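Local coordinates for type IV pilus assembly protein PilF (Thermus thermophilus HB8, PDB 5OIU), which probably hydrolyses ATP as a hexameric AAA+ motor to power assembly of type IV pili, at residues A232-H237 with S266-G271. Residues are numbered along the deposited sequence; the frame is centred on the assembly and turned at random.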
loop_
_atom_site.group_PDB
_atom_site.type_symbol
_atom_site.label_atom_id
_atom_site.label_comp_id
_atom_site.label_asym_id
_atom_site.label_seq_id
_atom_site.Cartn_x
_atom_site.Cartn_y
_atom_site.Cartn_z
ATOM N N ALA C 232 -10.739 24.942 0.398
ATOM C CA ALA C 232 -11.484 26.081 0.929
ATOM C C ALA C 232 -11.499 26.074 2.454
ATOM O O ALA C 232 -11.486 27.139 3.072
ATOM C CB ALA C 232 -12.907 26.093 0.376
ATOM N N ALA C 233 -11.505 24.900 3.084
ATOM C CA ALA C 233 -11.308 24.882 4.527
ATOM C C ALA C 233 -9.908 25.367 4.903
ATOM O O ALA C 233 -9.742 26.081 5.899
ATOM C CB ALA C 233 -11.561 23.490 5.080
ATOM N N LEU C 234 -8.892 25.005 4.107
ATOM C CA LEU C 234 -7.513 25.375 4.424
ATOM C C LEU C 234 -7.307 26.886 4.382
ATOM O O LEU C 234 -6.699 27.466 5.288
ATOM C CB LEU C 234 -6.552 24.694 3.458
ATOM C CG LEU C 234 -6.322 23.230 3.802
ATOM C CD1 LEU C 234 -5.453 22.566 2.757
ATOM C CD2 LEU C 234 -5.711 23.136 5.186
ATOM N N THR C 235 -7.787 27.536 3.326
ATOM C CA THR C 235 -7.571 28.969 3.177
ATOM C C THR C 235 -8.348 29.800 4.196
ATOM O O THR C 235 -8.071 31.000 4.321
ATOM C CB THR C 235 -7.924 29.407 1.758
ATOM O OG1 THR C 235 -9.326 29.234 1.542
ATOM C CG2 THR C 235 -7.184 28.553 0.757
ATOM N N GLY C 236 -9.302 29.212 4.922
ATOM C CA GLY C 236 -9.897 29.933 6.028
ATOM C C GLY C 236 -11.407 30.049 6.020
ATOM O O GLY C 236 -11.959 30.891 6.726
ATOM N N HIS C 237 -12.088 29.213 5.250
ATOM C CA HIS C 237 -13.538 29.160 5.240
ATOM C C HIS C 237 -14.036 28.008 6.111
ATOM O O HIS C 237 -13.318 27.038 6.371
ATOM C CB HIS C 237 -14.042 28.991 3.810
ATOM C CG HIS C 237 -13.674 30.122 2.908
ATOM N ND1 HIS C 237 -13.020 29.936 1.709
ATOM C CD2 HIS C 237 -13.877 31.457 3.023
ATOM C CE1 HIS C 237 -12.828 31.106 1.124
ATOM N NE2 HIS C 237 -13.344 32.045 1.899
ATOM N N SER C 266 -5.238 16.505 7.433
ATOM C CA SER C 266 -4.901 16.765 8.829
ATOM C C SER C 266 -5.093 18.236 9.184
ATOM O O SER C 266 -5.555 18.567 10.282
ATOM C CB SER C 266 -3.459 16.327 9.108
ATOM O OG SER C 266 -3.202 16.357 10.503
ATOM N N ALA C 267 -4.761 19.129 8.257
ATOM C CA ALA C 267 -4.798 20.556 8.531
ATOM C C ALA C 267 -6.209 21.147 8.548
ATOM O O ALA C 267 -6.406 22.207 9.145
ATOM C CB ALA C 267 -3.939 21.294 7.498
ATOM N N ALA C 268 -7.190 20.498 7.916
ATOM C CA ALA C 268 -8.485 21.115 7.619
ATOM C C ALA C 268 -9.656 20.475 8.345
ATOM O O ALA C 268 -10.604 21.177 8.725
ATOM C CB ALA C 268 -8.763 21.070 6.109
ATOM N N LEU C 269 -9.616 19.155 8.527
ATOM C CA LEU C 269 -10.737 18.442 9.112
ATOM C C LEU C 269 -10.872 18.818 10.574
ATOM O O LEU C 269 -9.923 18.672 11.343
ATOM C CB LEU C 269 -10.538 16.943 8.956
ATOM C CG LEU C 269 -11.684 16.095 9.498
ATOM C CD1 LEU C 269 -12.891 16.300 8.649
ATOM C CD2 LEU C 269 -11.291 14.634 9.503
ATOM N N ILE C 270 -12.044 19.315 10.968
ATOM C CA ILE C 270 -12.248 19.638 12.368
ATOM C C ILE C 270 -13.055 18.570 13.077
ATOM O O ILE C 270 -12.966 18.464 14.309
ATOM C CB ILE C 270 -12.906 21.020 12.550
ATOM C CG1 ILE C 270 -14.113 21.163 11.647
ATOM C CG2 ILE C 270 -11.934 22.117 12.210
ATOM C CD1 ILE C 270 -14.740 22.525 11.742
ATOM N N GLY C 271 -13.823 17.772 12.350
ATOM C CA GLY C 271 -14.582 16.708 12.979
ATOM C C GLY C 271 -15.400 15.949 11.959
ATOM O O GLY C 271 -15.612 16.409 10.827
#
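L234 and A233 meet A267 and A268 where two helices end side by side, a worked example of how alanines at the interface let two helix ends approach closely, the CA atoms of L234 and A268 being 5.4 Å apart. The bump on one side is L234. A first torsion of -78° turns CG away from the carbonyl carbon, the side chain reaches across to the other helix end, and methyl CD2 leads, touching CB of A267 at 3.4 Å. The same CD2 lies 3.8 Å from CB of A268, so one branch of the leucine spans two successive alanine methyls. A268 is the bump in return: its CB fits between L234 and A233, with CB of A233 also 3.8 Å away.

Beyond the contact, both segments lead into the central sheet of the nucleotide-binding domain. Helix 223-235 closes in a Schellman motif at G236, where H237 N bonds to A232 O at 3.1 Å, before strand 238-243; helix 262-268 runs directly into strand 269-281. Strand 143-148 lies between those two strands, and its I144 touches both A233 and A268, giving the alanine pair an apolar floor. R254 of a neighbouring subunit packs on A267.

Every touching atom across the contact is aliphatic carbon, which implies that the direct contact rests on shape and exclusion of water; directed backbone bonds run instead to strand 143-148, from H237 to G143 and from A268 to I144.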